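PDB 1NRW: phosphatase YwpJ from Bacillus subtilis, which removes phosphate from phosphorylated five- and six-carbon sugars and nucleoside monophosphates in vitro, and less readily from flavin mononucleotide, as a magnesium-dependent HAD-superfamily phosphatase. Local coordinates for residues Leu221-Leu224 with Ala225-Asn229. Sequence-based numbering, arbitrary orientation.
Sequences LKRL and AKQLN
The C-terminal turns of helix 217-227, closed by a Schellman motif, bring L224 and L228 together on the face that packs against the central sheet of the HAD core. L224 CG lies 4.0 Å from L228 CD1, and the two leucines cross at a slant. L224 has its CG anti to the backbone N (chi1 -173°); with CG beside its own N (chi1 -60°), L228 turns back toward the preceding turn, its branch carbon CG 3.3 Å from L224 O. L224 also rests on V41 of strand 39-43 and L228 on E39, while L221 reaches L6 and A8 of strand 6-10, the strand that ends in the nucleophile inferred from relatives, D10. Were L224 an alanine, L228 CD1 would probably lose the branch it packs on and a gap would be likely to open towards V41. Backbone hydrogen bonds hold the turn, with A225 N 2.9 Å from L221 O and L228 N 3.0 Å from L224 O. N229, the first residue beyond the helix to leave helical phi/psi, has a positive phi, and its N hydrogen-bonds to K226 O at 3.1 Å. On another flank R223 and Q227 run side by side in the same direction, guanidinium and amide planes turned 68° apart. R223 O receives two hydrogen bonds from Q227, one from the backbone N at 3.3 Å and a weak, bent one from the side-chain amide NE2, which sits 3.8 Å from R223 CG.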
ATOM      1  N   LEU A 221       9.479   1.921   7.619  1.00 13.60           N
ATOM      2  CA  LEU A 221       9.492   1.113   8.827  1.00 14.90           C
ATOM      3  C   LEU A 221      10.771   1.421   9.614  1.00 15.57           C
ATOM      4  O   LEU A 221      10.726   1.619  10.826  1.00 16.28           O
ATOM      5  CB  LEU A 221       9.428  -0.379   8.477  1.00 16.06           C
ATOM      6  CG  LEU A 221       9.492  -1.386   9.634  1.00 17.78           C
ATOM      7  CD1 LEU A 221       8.476  -1.016  10.710  1.00 19.46           C
ATOM      8  CD2 LEU A 221       9.225  -2.792   9.099  1.00 18.05           C
ATOM      9  N   LYS A 222      11.905   1.480   8.921  1.00 16.77           N
ATOM     10  CA  LYS A 222      13.169   1.772   9.591  1.00 17.80           C
ATOM     11  C   LYS A 222      13.148   3.166  10.210  1.00 19.22           C
ATOM     12  O   LYS A 222      13.629   3.374  11.326  1.00 19.80           O
ATOM     13  CB  LYS A 222      14.335   1.676   8.606  1.00 19.14           C
ATOM     14  CG  LYS A 222      14.603   0.280   8.077  1.00 23.31           C
ATOM     15  CD  LYS A 222      15.830   0.300   7.175  1.00 25.71           C
ATOM     16  CE  LYS A 222      16.109  -1.051   6.556  1.00 29.84           C
ATOM     17  NZ  LYS A 222      17.289  -0.967   5.640  1.00 31.20           N
ATOM     18  N   ARG A 223      12.585   4.117   9.475  1.00 18.51           N
ATOM     19  CA  ARG A 223      12.487   5.498   9.923  1.00 22.03           C
ATOM     20  C   ARG A 223      11.693   5.583  11.229  1.00 21.43           C
ATOM     21  O   ARG A 223      12.084   6.278  12.170  1.00 19.79           O
ATOM     22  CB  ARG A 223      11.797   6.326   8.830  1.00 25.71           C
ATOM     23  CG  ARG A 223      11.886   7.821   8.984  1.00 31.95           C
ATOM     24  CD  ARG A 223      11.074   8.507   7.890  1.00 34.32           C
ATOM     25  NE  ARG A 223      11.514   8.139   6.545  1.00 36.29           N
ATOM     26  CZ  ARG A 223      12.648   8.554   5.988  1.00 38.65           C
ATOM     27  NH1 ARG A 223      13.465   9.354   6.660  1.00 38.92           N
ATOM     28  NH2 ARG A 223      12.962   8.177   4.754  1.00 37.81           N
ATOM     29  N   LEU A 224      10.577   4.865  11.282  1.00 19.39           N
ATOM     30  CA  LEU A 224       9.719   4.869  12.458  1.00 19.47           C
ATOM     31  C   LEU A 224      10.358   4.149  13.639  1.00 18.95           C
ATOM     32  O   LEU A 224      10.341   4.649  14.763  1.00 19.36           O
ATOM     33  CB  LEU A 224       8.376   4.214  12.128  1.00 19.46           C
ATOM     34  CG  LEU A 224       7.300   4.290  13.212  1.00 21.05           C
ATOM     35  CD1 LEU A 224       7.053   5.741  13.606  1.00 20.26           C
ATOM     36  CD2 LEU A 224       6.017   3.660  12.685  1.00 21.02           C
ATOM     37  N   ALA A 225      10.918   2.973  13.381  1.00 17.97           N
ATOM     38  CA  ALA A 225      11.554   2.199  14.438  1.00 19.33           C
ATOM     39  C   ALA A 225      12.646   3.029  15.101  1.00 21.04           C
ATOM     40  O   ALA A 225      12.754   3.072  16.331  1.00 21.18           O
ATOM     41  CB  ALA A 225      12.145   0.915  13.866  1.00 18.80           C
ATOM     42  N   LYS A 226      13.447   3.699  14.282  1.00 21.87           N
ATOM     43  CA  LYS A 226      14.533   4.520  14.800  1.00 24.01           C
ATOM     44  C   LYS A 226      14.017   5.618  15.726  1.00 24.28           C
ATOM     45  O   LYS A 226      14.562   5.834  16.812  1.00 22.64           O
ATOM     46  CB  LYS A 226      15.325   5.134  13.640  1.00 26.33           C
ATOM     47  CG  LYS A 226      16.495   6.003  14.083  1.00 32.47           C
ATOM     48  CD  LYS A 226      17.283   6.527  12.894  1.00 36.27           C
ATOM     49  CE  LYS A 226      18.414   7.438  13.351  1.00 39.02           C
ATOM     50  NZ  LYS A 226      19.207   7.960  12.203  1.00 41.60           N
ATOM     51  N   GLN A 227      12.959   6.305  15.307  1.00 24.19           N
ATOM     52  CA  GLN A 227      12.386   7.380  16.113  1.00 26.07           C
ATOM     53  C   GLN A 227      11.796   6.893  17.421  1.00 26.35           C
ATOM     54  O   GLN A 227      11.830   7.605  18.425  1.00 28.27           O
ATOM     55  CB  GLN A 227      11.301   8.114  15.333  1.00 25.74           C
ATOM     56  CG  GLN A 227      11.831   8.962  14.221  1.00 26.46           C
ATOM     57  CD  GLN A 227      10.725   9.659  13.471  1.00 25.84           C
ATOM     58  OE1 GLN A 227      10.025  10.513  14.021  1.00 23.38           O
ATOM     59  NE2 GLN A 227      10.551   9.293  12.210  1.00 26.85           N
ATOM     60  N   LEU A 228      11.246   5.685  17.410  1.00 24.63           N
ATOM     61  CA  LEU A 228      10.644   5.122  18.609  1.00 24.95           C
ATOM     62  C   LEU A 228      11.678   4.398  19.468  1.00 24.41           C
ATOM     63  O   LEU A 228      11.337   3.817  20.493  1.00 24.18           O
ATOM     64  CB  LEU A 228       9.518   4.155  18.236  1.00 25.41           C
ATOM     65  CG  LEU A 228       8.361   4.746  17.427  1.00 25.92           C
ATOM     66  CD1 LEU A 228       7.308   3.668  17.201  1.00 25.42           C
ATOM     67  CD2 LEU A 228       7.766   5.939  18.165  1.00 27.49           C
ATOM     68  N   ASN A 229      12.935   4.435  19.038  1.00 25.04           N
ATOM     69  CA  ASN A 229      14.021   3.779  19.762  1.00 27.12           C
ATOM     70  C   ASN A 229      13.787   2.280  19.882  1.00 26.55           C
ATOM     71  O   ASN A 229      14.043   1.677  20.925  1.00 26.15           O
ATOM     72  CB  ASN A 229      14.170   4.397  21.152  1.00 30.09           C
ATOM     73  CG  ASN A 229      14.563   5.858  21.093  1.00 33.38           C
ATOM     74  OD1 ASN A 229      15.562   6.214  20.467  1.00 35.77           O
ATOM     75  ND2 ASN A 229      13.781   6.713  21.742  1.00 36.36           N
TER